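Local coordinates for chitin elicitor-binding protein (Oryza sativa subsp. japonica, PDB 5JCD) that binds chitin oligosaccharides from fungal cell walls through its extracellular LysM region and passes the elicitor signal on to plant defence, at residues A[79-85]-A[126-132]; A[17-22]-A[99-104]; A[9-15]-A[68-74]. One frame throughout, in Å; residues are numbered along the deposited sequence.

How the contacts relate
Contact 2 sits nearest the centre of the chain, contact 3 is the most exposed, and contact 1 is buried on the side where Ile130 and Leu132 lie. Contacts 2 and 3 share strand 12-20: contact 3 pairs its start with strand 63-72, while contact 2 ties its end to the turn after helix 93-100. Contact 1 joins the two strands that flank the helices of the LysM domain that contains helix 93-100, and its Tyr85 and Ile130 pack on Phe101 of contact 2. Contact 3 meets contact 1 through the Arg69-Asp80 salt bridge and Phe68 against Ser79 and Leu132. Chemistry differs accordingly: backbone ladders in contacts 1 and 3, side-chain amide and hydroxyl bonds in contact 2.

Contact 1 (A[79-85]-A[126-132]); sequences SDRLPIY and QTLWIPL
Segments 79-85 and 126-132 run antiparallel, with CA atoms 4.8 Å apart at both Ile84-Trp129, a non-hydrogen-bonded pair, and Tyr85-Leu128, a hydrogen-bonded one. Tyr85 N to Leu128 O and Leu128 N to Tyr85 O each measure 2.6 Å; Ile130 N reaches Pro83 O at 3.0 Å. Between Ser79 and the strand the chain loops out: Asp80 centres an inverse gamma turn, Arg81 takes positive phi (57°/14°), and the peptide before Pro83 is cis. Backbone contact resumes at Ser79, CA 5.0 Å from Leu132 CA; Ser79 N donates to Leu132 O (2.9 Å), while its p-rotamer OG makes a very short bond to Leu82 O (2.4 Å). Trp129 (chi1 t) packs against this loop. Its NE1 donates to Ser79 O at 2.9 Å, Arg81 CA lies 3.5 Å from its five-membered-ring centroid (CH-pi), and the Arg81 guanidinium stacks flat on the indole, centres 4.2 Å apart and planes at 14°. Toward the interior, Tyr85 CB touches Ile130 CG1 (3.8 Å) and Pro83 CD touches Leu132 CD1 (3.6 Å). Tyr85 OH bonds Asp91, and Trp129 N is hydrogen-bonded to Asn114 OD1. The two strands bracket the helices of a beta-alpha-alpha-beta LysM domain, with chitin-binding Thr127 on the second. Backbone bonds thus set the register, while the indole meets the irregular 80-82 loop through its face and Ser79 O through its NH.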
loop_
_atom_site.group_PDB
_atom_site.type_symbol
_atom_site.label_atom_id
_atom_site.label_comp_id
_atom_site.label_asym_id
_atom_site.label_seq_id
_atom_site.Cartn_x
_atom_site.Cartn_y
_atom_site.Cartn_z
ATOM N N SER A 79 -2.356 -6.850 3.382
ATOM C CA SER A 79 -3.363 -7.065 2.350
ATOM C C SER A 79 -3.646 -8.575 2.322
ATOM O O SER A 79 -2.733 -9.396 2.377
ATOM C CB SER A 79 -2.857 -6.550 0.999
ATOM O OG SER A 79 -1.661 -7.198 0.602
ATOM N N ASP A 80 -4.917 -8.937 2.292
ATOM C CA ASP A 80 -5.338 -10.288 2.659
ATOM C C ASP A 80 -5.121 -11.347 1.565
ATOM O O ASP A 80 -6.010 -11.614 0.752
ATOM C CB ASP A 80 -6.796 -10.229 3.077
ATOM C CG ASP A 80 -7.274 -11.506 3.723
ATOM O OD1 ASP A 80 -6.458 -12.404 3.988
ATOM O OD2 ASP A 80 -8.479 -11.580 4.004
ATOM N N ARG A 81 -3.940 -11.957 1.575
ATOM C CA ARG A 81 -3.527 -12.962 0.581
ATOM C C ARG A 81 -3.581 -12.461 -0.860
ATOM O O ARG A 81 -3.497 -13.248 -1.789
ATOM C CB ARG A 81 -4.284 -14.287 0.756
ATOM C CG ARG A 81 -4.149 -14.871 2.160
ATOM C CD ARG A 81 -2.738 -15.382 2.403
ATOM N NE ARG A 81 -2.405 -15.497 3.825
ATOM C CZ ARG A 81 -1.414 -16.247 4.307
ATOM N NH1 ARG A 81 -0.661 -16.971 3.482
ATOM N NH2 ARG A 81 -1.180 -16.281 5.613
ATOM N N LEU A 82 -3.707 -11.146 -1.022
ATOM C CA LEU A 82 -3.650 -10.464 -2.312
ATOM C C LEU A 82 -2.830 -9.212 -2.105
ATOM O O LEU A 82 -2.715 -8.737 -0.969
ATOM C CB LEU A 82 -5.051 -10.073 -2.762
ATOM C CG LEU A 82 -5.924 -11.255 -3.165
ATOM C CD1 LEU A 82 -7.391 -10.856 -3.264
ATOM C CD2 LEU A 82 -5.411 -11.801 -4.496
ATOM N N PRO A 83 -2.229 -8.676 -3.179
ATOM C CA PRO A 83 -2.209 -9.192 -4.543
ATOM C C PRO A 83 -1.224 -10.353 -4.717
ATOM O O PRO A 83 -0.373 -10.582 -3.861
ATOM C CB PRO A 83 -1.740 -7.989 -5.351
ATOM C CG PRO A 83 -0.890 -7.243 -4.428
ATOM C CD PRO A 83 -1.474 -7.415 -3.071
ATOM N N ILE A 84 -1.359 -11.072 -5.826
ATOM C CA ILE A 84 -0.471 -12.189 -6.153
ATOM C C ILE A 84 0.508 -11.783 -7.243
ATOM O O ILE A 84 0.103 -11.232 -8.269
ATOM C CB ILE A 84 -1.293 -13.397 -6.629
ATOM C CG1 ILE A 84 -1.853 -14.126 -5.415
ATOM C CG2 ILE A 84 -0.452 -14.354 -7.467
ATOM C CD1 ILE A 84 -0.788 -14.443 -4.430
ATOM N N TYR A 85 1.795 -12.039 -7.024
ATOM C CA TYR A 85 2.784 -11.708 -8.049
ATOM C C TYR A 85 3.496 -12.945 -8.598
ATOM O O TYR A 85 4.053 -13.756 -7.844
ATOM C CB TYR A 85 3.814 -10.702 -7.526
ATOM C CG TYR A 85 4.771 -10.253 -8.596
ATOM C CD1 TYR A 85 4.464 -9.182 -9.425
ATOM C CD2 TYR A 85 5.973 -10.927 -8.807
ATOM C CE1 TYR A 85 5.342 -8.781 -10.423
ATOM C CE2 TYR A 85 6.852 -10.536 -9.790
ATOM C CZ TYR A 85 6.543 -9.466 -10.599
ATOM O OH TYR A 85 7.442 -9.090 -11.579
ATOM N N GLN A 126 6.539 -18.743 -10.421
ATOM C CA GLN A 126 6.088 -18.953 -9.055
ATOM C C GLN A 126 5.175 -17.786 -8.621
ATOM O O GLN A 126 5.382 -16.641 -9.035
ATOM C CB GLN A 126 7.304 -19.022 -8.135
ATOM C CG GLN A 126 7.005 -19.046 -6.646
ATOM C CD GLN A 126 8.272 -18.990 -5.822
ATOM O OE1 GLN A 126 9.365 -18.823 -6.360
ATOM N NE2 GLN A 126 8.135 -19.145 -4.518
ATOM N N THR A 127 4.151 -18.080 -7.821
ATOM C CA THR A 127 3.274 -17.032 -7.315
ATOM C C THR A 127 3.701 -16.577 -5.922
ATOM O O THR A 127 3.938 -17.392 -5.026
ATOM C CB THR A 127 1.816 -17.483 -7.230
ATOM O OG1 THR A 127 1.756 -18.685 -6.463
ATOM C CG2 THR A 127 1.218 -17.721 -8.622
ATOM N N LEU A 128 3.791 -15.262 -5.752
ATOM C CA LEU A 128 4.170 -14.668 -4.476
ATOM C C LEU A 128 3.008 -13.831 -3.930
ATOM O O LEU A 128 2.368 -13.075 -4.673
ATOM C CB LEU A 128 5.404 -13.775 -4.645
ATOM C CG LEU A 128 6.727 -14.330 -5.170
ATOM C CD1 LEU A 128 7.694 -13.193 -5.471
ATOM C CD2 LEU A 128 7.331 -15.278 -4.151
ATOM N N TRP A 129 2.718 -13.986 -2.643
ATOM C CA TRP A 129 1.775 -13.099 -1.964
ATOM C C TRP A 129 2.515 -11.838 -1.555
ATOM O O TRP A 129 3.471 -11.907 -0.789
ATOM C CB TRP A 129 1.201 -13.770 -0.712
ATOM C CG TRP A 129 0.422 -12.825 0.181
ATOM C CD1 TRP A 129 -0.373 -11.779 -0.220
ATOM C CD2 TRP A 129 0.398 -12.815 1.620
ATOM N NE1 TRP A 129 -0.906 -11.142 0.872
ATOM C CE2 TRP A 129 -0.454 -11.750 2.016
ATOM C CE3 TRP A 129 0.997 -13.610 2.612
ATOM C CZ2 TRP A 129 -0.719 -11.451 3.365
ATOM C CZ3 TRP A 129 0.733 -13.314 3.958
ATOM C CH2 TRP A 129 -0.119 -12.235 4.320
ATOM N N ILE A 130 2.058 -10.685 -2.030
ATOM C CA ILE A 130 2.658 -9.417 -1.636
ATOM C C ILE A 130 1.853 -8.803 -0.471
ATOM O O ILE A 130 0.719 -8.373 -0.652
ATOM C CB ILE A 130 2.681 -8.437 -2.832
ATOM C CG1 ILE A 130 3.323 -9.089 -4.065
ATOM C CG2 ILE A 130 3.368 -7.134 -2.462
ATOM C CD1 ILE A 130 4.772 -9.543 -3.867
ATOM N N PRO A 131 2.443 -8.753 0.730
ATOM C CA PRO A 131 1.725 -8.224 1.895
ATOM C C PRO A 131 1.764 -6.694 2.000
ATOM O O PRO A 131 2.492 -6.168 2.833
ATOM C CB PRO A 131 2.510 -8.811 3.064
ATOM C CG PRO A 131 3.932 -8.860 2.540
ATOM C CD PRO A 131 3.809 -9.185 1.068
ATOM N N LEU A 132 0.984 -5.992 1.188
ATOM C CA LEU A 132 0.873 -4.531 1.322
ATOM C C LEU A 132 0.514 -4.120 2.752
ATOM O O LEU A 132 -0.339 -4.744 3.413
ATOM C CB LEU A 132 -0.173 -3.993 0.348
ATOM C CG LEU A 132 0.067 -4.417 -1.103
ATOM C CD1 LEU A 132 -1.096 -4.029 -1.968
ATOM C CD2 LEU A 132 1.346 -3.750 -1.619
#

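Contact 2 (A[17-22]-A[99-104]); sequences ILYTSP and NVFNAF. With NAG (2-acetamido-2-deoxy-beta-D-glucopyranose), chain E.
Three hydrogen bonds tie the end of strand 12-20 to the chain leaving helix 93-100, with CA-CA distances of 8.3 Å for Ile17-Phe104, 6.8 Å for Thr20-Asn102 and 7.1 Å for Pro22-Val100. Two come from one amide: Asn102 OD1 accepts from Thr20 N at 2.8 Å, and Asn102 ND2 donates to Thr20 O at 3.1 Å, pairing much as a neighbouring strand would. Asn102 (chi1 m) is placed by a type I' turn from Phe101 to Phe104, with Asn102 at 61°/19° and Ala103 at 54°/29°, closed by Phe104 N to Phe101 O at 2.7 Å. The third bond runs from Tyr19 OH to Val100 O, 2.8 Å (Tyr19 chi1 t). A water donates to Asn102 OD1 (2.7 Å) and, weakly, to Leu18 O (3.4 Å), and lies 2.8 Å from Thr20 OG1. The arrangement is consistent with a joint between the LysM domain that contains helices 93-100 and 107-113 and the central sheet, where strand 12-20 lies between strands 63-72 and 145-150. Ile17 makes a CH-pi contact, CG2 4.2 Å from the Phe104 centroid, over the ring face. Two carbonyls approach carbon: Leu18 O at the Phe104 ring edge (CZ, 3.4 Å) and Asn99 O at Pro22 CG (3.5 Å). Chitin-binding Pro22 also accepts at its O from NAG O6 (2.7 Å), a sugar that is probably the N-linked glycan of Asn61, not a chitin ligand.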
loop_
_atom_site.group_PDB
_atom_site.type_symbol
_atom_site.label_atom_id
_atom_site.label_comp_id
_atom_site.label_asym_id
_atom_site.label_seq_id
_atom_site.Cartn_x
_atom_site.Cartn_y
_atom_site.Cartn_z
ATOM N N ILE A 17 -3.338 1.630 -0.722
ATOM C CA ILE A 17 -2.042 2.259 -0.975
ATOM C C ILE A 17 -2.245 3.357 -1.998
ATOM O O ILE A 17 -3.076 3.232 -2.892
ATOM C CB ILE A 17 -0.959 1.266 -1.526
ATOM C CG1 ILE A 17 -1.438 0.619 -2.845
ATOM C CG2 ILE A 17 -0.586 0.217 -0.476
ATOM C CD1 ILE A 17 -0.403 -0.340 -3.555
ATOM N N LEU A 18 -1.478 4.433 -1.889
ATOM C CA LEU A 18 -1.453 5.402 -2.975
ATOM C C LEU A 18 -0.359 4.911 -3.928
ATOM O O LEU A 18 0.839 5.020 -3.644
ATOM C CB LEU A 18 -1.172 6.815 -2.461
ATOM C CG LEU A 18 -1.185 7.891 -3.542
ATOM C CD1 LEU A 18 -2.598 8.039 -4.154
ATOM C CD2 LEU A 18 -0.648 9.235 -3.048
ATOM N N TYR A 19 -0.769 4.319 -5.041
ATOM C CA TYR A 19 0.184 3.641 -5.925
ATOM C C TYR A 19 0.759 4.577 -6.964
ATOM O O TYR A 19 0.019 5.286 -7.641
ATOM C CB TYR A 19 -0.496 2.450 -6.618
ATOM C CG TYR A 19 0.413 1.618 -7.494
ATOM C CD1 TYR A 19 1.493 0.931 -6.944
ATOM C CD2 TYR A 19 0.162 1.467 -8.856
ATOM C CE1 TYR A 19 2.314 0.140 -7.717
ATOM C CE2 TYR A 19 0.987 0.674 -9.643
ATOM C CZ TYR A 19 2.062 0.016 -9.060
ATOM O OH TYR A 19 2.901 -0.766 -9.801
ATOM N N THR A 20 2.089 4.570 -7.088
ATOM C CA THR A 20 2.761 5.325 -8.140
ATOM C C THR A 20 3.023 4.364 -9.266
ATOM O O THR A 20 3.779 3.401 -9.105
ATOM C CB THR A 20 4.097 5.937 -7.679
ATOM O OG1 THR A 20 3.865 6.855 -6.601
ATOM C CG2 THR A 20 4.772 6.673 -8.845
ATOM N N SER A 21 2.368 4.594 -10.397
ATOM C CA SER A 21 2.468 3.657 -11.524
ATOM C C SER A 21 3.824 3.777 -12.243
ATOM O O SER A 21 4.129 4.825 -12.806
ATOM C CB SER A 21 1.323 3.907 -12.505
ATOM O OG SER A 21 1.352 2.987 -13.575
ATOM N N PRO A 22 4.630 2.700 -12.238
ATOM C CA PRO A 22 5.947 2.775 -12.872
ATOM C C PRO A 22 5.823 3.102 -14.361
ATOM O O PRO A 22 6.661 3.828 -14.898
ATOM C CB PRO A 22 6.523 1.371 -12.668
ATOM C CG PRO A 22 5.758 0.797 -11.480
ATOM C CD PRO A 22 4.370 1.371 -11.650
ATOM N N ASN A 99 10.605 -1.828 -7.493
ATOM C CA ASN A 99 10.265 -1.390 -8.841
ATOM C C ASN A 99 8.842 -1.720 -9.258
ATOM O O ASN A 99 8.338 -1.163 -10.234
ATOM C CB ASN A 99 11.263 -1.949 -9.860
ATOM C CG ASN A 99 12.701 -1.648 -9.479
ATOM O OD1 ASN A 99 12.991 -0.596 -8.931
ATOM N ND2 ASN A 99 13.597 -2.602 -9.717
ATOM N N VAL A 100 8.215 -2.672 -8.572
ATOM C CA VAL A 100 6.804 -2.959 -8.844
ATOM C C VAL A 100 5.845 -2.403 -7.765
ATOM O O VAL A 100 4.798 -1.838 -8.080
ATOM C CB VAL A 100 6.566 -4.458 -9.043
ATOM C CG1 VAL A 100 5.145 -4.707 -9.549
ATOM C CG2 VAL A 100 7.575 -4.999 -10.035
ATOM N N PHE A 101 6.225 -2.541 -6.500
ATOM C CA PHE A 101 5.347 -2.170 -5.403
ATOM C C PHE A 101 5.843 -0.987 -4.563
ATOM O O PHE A 101 5.583 -0.908 -3.342
ATOM C CB PHE A 101 5.051 -3.398 -4.554
ATOM C CG PHE A 101 4.373 -4.480 -5.326
ATOM C CD1 PHE A 101 3.032 -4.372 -5.656
ATOM C CD2 PHE A 101 5.088 -5.585 -5.779
ATOM C CE1 PHE A 101 2.399 -5.347 -6.392
ATOM C CE2 PHE A 101 4.468 -6.579 -6.522
ATOM C CZ PHE A 101 3.118 -6.465 -6.828
ATOM N N ASN A 102 6.574 -0.083 -5.221
ATOM C CA ASN A 102 6.873 1.213 -4.642
ATOM C C ASN A 102 7.671 1.102 -3.346
ATOM O O ASN A 102 7.707 2.041 -2.560
ATOM C CB ASN A 102 5.550 1.962 -4.320
ATOM C CG ASN A 102 4.760 2.382 -5.553
ATOM O OD1 ASN A 102 3.682 2.963 -5.424
ATOM N ND2 ASN A 102 5.291 2.124 -6.738
ATOM N N ALA A 103 8.307 -0.040 -3.125
ATOM C CA ALA A 103 8.924 -0.338 -1.828
ATOM C C ALA A 103 7.942 -0.210 -0.649
ATOM O O ALA A 103 8.362 0.067 0.477
ATOM C CB ALA A 103 10.172 0.532 -1.590
ATOM N N PHE A 104 6.649 -0.440 -0.893
ATOM C CA PHE A 104 5.693 -0.516 0.215
ATOM C C PHE A 104 5.993 -1.714 1.095
ATOM O O PHE A 104 5.583 -1.758 2.249
ATOM C CB PHE A 104 4.229 -0.572 -0.260
ATOM C CG PHE A 104 3.665 0.762 -0.622
ATOM C CD1 PHE A 104 3.643 1.791 0.312
ATOM C CD2 PHE A 104 3.136 0.988 -1.883
ATOM C CE1 PHE A 104 3.122 3.045 -0.010
ATOM C CE2 PHE A 104 2.621 2.237 -2.216
ATOM C CZ PHE A 104 2.608 3.265 -1.275
HETATM C C1 NAG E . 8.210 8.659 -15.591
HETATM C C2 NAG E . 9.486 9.402 -15.190
HETATM C C3 NAG E . 10.714 8.956 -15.970
HETATM C C4 NAG E . 10.830 7.432 -16.032
HETATM C C5 NAG E . 9.499 6.813 -16.429
HETATM C C6 NAG E . 9.585 5.304 -16.265
HETATM C C7 NAG E . 8.961 11.588 -14.296
HETATM C C8 NAG E . 8.588 12.997 -14.626
HETATM N N2 NAG E . 9.277 10.830 -15.335
HETATM O O3 NAG E . 11.821 9.443 -15.253
HETATM O O4 NAG E . 11.852 7.017 -16.934
HETATM O O5 NAG E . 8.427 7.272 -15.620
HETATM O O6 NAG E . 8.432 4.700 -16.799
HETATM O O7 NAG E . 8.964 11.177 -13.135
HETATM O O HOH W 1 4.120 5.388 -4.267
#

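Contact 3 (A[9-15]-A[68-74]); sequences SGTTCKS and FRCRCNG
Strands 12-15 and 68-72 pair antiparallel, axes 4.7 Å apart and N-to-C directions at 135°. Cys13-Cys70 and Ser15-Phe68 are hydrogen-bonded pairs: Cys70 N to Cys13 O and Phe68 N to Ser15 O 2.9 Å, Cys13 N to Cys70 O 3.2 Å, Ser15 N to Phe68 O 3.0 Å. Thr12-Arg71 and Lys14-Arg69 are non-hydrogen-bonded (CA-CA 4.8 and 5.0 Å). Cys72 N donates to Thr11 O (3.1 Å), Gly10 N to Cys72 O (2.9 Å). Cys13, Ser15, Phe68 and Cys70 share one face; there Ser15 CB lies over the Phe68 ring (chi1 p), 4.3 Å from its centroid. Different chi1 wells send the sulfurs different ways: Cys13 (p) to Cys136, Cys70 (t) to Cys134, Cys72 (m) to Cys5. Thr12, Lys14, Arg69 and Arg71 take the other face: extended Arg71 lays its guanidinium over Gly10 (CZ to CA 3.7 Å), and Arg69, salt-bridged to Asp80, passes CD 3.3 Å from Thr12 OG1. Such a twisted ladder with outward-bonded cysteines fits a disulfide-linked, multi-LysM ectodomain.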
loop_
_atom_site.group_PDB
_atom_site.type_symbol
_atom_site.label_atom_id
_atom_site.label_comp_id
_atom_site.label_asym_id
_atom_site.label_seq_id
_atom_site.Cartn_x
_atom_site.Cartn_y
_atom_site.Cartn_z
ATOM N N SER A 9 -7.039 -10.637 16.047
ATOM C CA SER A 9 -6.541 -11.356 14.893
ATOM C C SER A 9 -7.699 -11.875 14.063
ATOM O O SER A 9 -8.678 -12.377 14.603
ATOM C CB SER A 9 -5.661 -12.507 15.343
ATOM O OG SER A 9 -5.246 -13.256 14.222
ATOM N N GLY A 10 -7.583 -11.741 12.747
ATOM C CA GLY A 10 -8.648 -12.138 11.842
ATOM C C GLY A 10 -9.544 -10.973 11.477
ATOM O O GLY A 10 -10.400 -11.101 10.610
ATOM N N THR A 11 -9.345 -9.824 12.123
ATOM C CA THR A 11 -10.128 -8.630 11.795
ATOM C C THR A 11 -9.888 -8.242 10.344
ATOM O O THR A 11 -8.760 -8.202 9.864
ATOM C CB THR A 11 -9.760 -7.425 12.691
ATOM O OG1 THR A 11 -10.103 -7.717 14.049
ATOM C CG2 THR A 11 -10.490 -6.142 12.237
ATOM N N THR A 12 -10.973 -7.938 9.659
ATOM C CA THR A 12 -10.901 -7.508 8.296
ATOM C C THR A 12 -11.506 -6.110 8.168
ATOM O O THR A 12 -12.564 -5.848 8.749
ATOM C CB THR A 12 -11.615 -8.578 7.405
ATOM O OG1 THR A 12 -10.624 -9.360 6.718
ATOM C CG2 THR A 12 -12.599 -7.961 6.429
ATOM N N CYS A 13 -10.837 -5.240 7.400
ATOM C CA CYS A 13 -11.328 -3.890 7.078
ATOM C C CYS A 13 -10.846 -3.460 5.683
ATOM O O CYS A 13 -10.123 -4.192 5.014
ATOM C CB CYS A 13 -10.889 -2.848 8.136
ATOM S SG CYS A 13 -9.056 -2.571 8.314
ATOM N N LYS A 14 -11.283 -2.286 5.242
ATOM C CA LYS A 14 -10.835 -1.708 3.984
ATOM C C LYS A 14 -9.631 -0.736 4.159
ATOM O O LYS A 14 -9.684 0.180 4.972
ATOM C CB LYS A 14 -12.020 -1.005 3.296
ATOM C CG LYS A 14 -11.808 -0.796 1.799
ATOM C CD LYS A 14 -13.088 -0.351 1.080
ATOM C CE LYS A 14 -13.222 1.164 0.951
ATOM N NZ LYS A 14 -14.001 1.814 2.052
ATOM N N SER A 15 -8.561 -0.935 3.384
ATOM C CA SER A 15 -7.389 -0.048 3.398
ATOM C C SER A 15 -7.025 0.326 1.974
ATOM O O SER A 15 -7.712 -0.070 1.026
ATOM C CB SER A 15 -6.179 -0.745 4.013
ATOM O OG SER A 15 -6.344 -1.020 5.382
ATOM N N PHE A 68 -8.036 -2.223 -0.854
ATOM C CA PHE A 68 -7.960 -3.663 -0.727
ATOM C C PHE A 68 -8.434 -4.113 0.639
ATOM O O PHE A 68 -8.609 -3.305 1.537
ATOM C CB PHE A 68 -6.525 -4.163 -0.989
ATOM C CG PHE A 68 -5.486 -3.552 -0.089
ATOM C CD1 PHE A 68 -5.179 -4.131 1.135
ATOM C CD2 PHE A 68 -4.812 -2.393 -0.470
ATOM C CE1 PHE A 68 -4.229 -3.560 1.957
ATOM C CE2 PHE A 68 -3.874 -1.825 0.345
ATOM C CZ PHE A 68 -3.572 -2.399 1.559
ATOM N N ARG A 69 -8.618 -5.417 0.792
ATOM C CA ARG A 69 -8.983 -5.973 2.069
ATOM C C ARG A 69 -7.767 -6.182 2.933
ATOM O O ARG A 69 -6.828 -6.846 2.545
ATOM C CB ARG A 69 -9.747 -7.282 1.887
ATOM C CG ARG A 69 -10.803 -7.513 2.969
ATOM C CD ARG A 69 -10.804 -8.956 3.443
ATOM N NE ARG A 69 -10.938 -9.871 2.312
ATOM C CZ ARG A 69 -10.842 -11.191 2.402
ATOM N NH1 ARG A 69 -10.611 -11.751 3.579
ATOM N NH2 ARG A 69 -10.982 -11.950 1.322
ATOM N N CYS A 70 -7.778 -5.558 4.101
ATOM C CA CYS A 70 -6.718 -5.744 5.063
ATOM C C CYS A 70 -7.081 -6.820 6.083
ATOM O O CYS A 70 -8.211 -6.903 6.550
ATOM C CB CYS A 70 -6.461 -4.427 5.792
ATOM S SG CYS A 70 -5.148 -4.523 7.021
ATOM N N ARG A 71 -6.117 -7.665 6.407
ATOM C CA ARG A 71 -6.260 -8.604 7.507
ATOM C C ARG A 71 -5.205 -8.364 8.566
ATOM O O ARG A 71 -4.025 -8.184 8.247
ATOM C CB ARG A 71 -6.184 -10.052 7.025
ATOM C CG ARG A 71 -6.106 -11.041 8.162
ATOM C CD ARG A 71 -6.259 -12.495 7.727
ATOM N NE ARG A 71 -6.115 -13.405 8.871
ATOM C CZ ARG A 71 -7.049 -14.243 9.322
ATOM N NH1 ARG A 71 -8.247 -14.313 8.745
ATOM N NH2 ARG A 71 -6.777 -15.018 10.364
ATOM N N CYS A 72 -5.639 -8.346 9.825
ATOM C CA CYS A 72 -4.733 -8.166 10.948
ATOM C C CYS A 72 -4.361 -9.533 11.505
ATOM O O CYS A 72 -5.213 -10.409 11.610
ATOM C CB CYS A 72 -5.379 -7.291 12.025
ATOM S SG CYS A 72 -5.546 -5.551 11.551
ATOM N N ASN A 73 -3.084 -9.751 11.788
ATOM C CA ASN A 73 -2.696 -11.010 12.416
ATOM C C ASN A 73 -2.347 -10.965 13.897
ATOM O O ASN A 73 -1.803 -11.927 14.420
ATOM C CB ASN A 73 -1.557 -11.699 11.655
ATOM C CG ASN A 73 -0.253 -10.941 11.711
ATOM O OD1 ASN A 73 -0.085 -9.989 12.473
ATOM N ND2 ASN A 73 0.716 -11.416 10.942
ATOM N N GLY A 74 -2.619 -9.852 14.562
ATOM C CA GLY A 74 -2.301 -9.721 15.975
ATOM C C GLY A 74 -1.135 -8.782 16.209
ATOM O O GLY A 74 -1.007 -8.188 17.284
#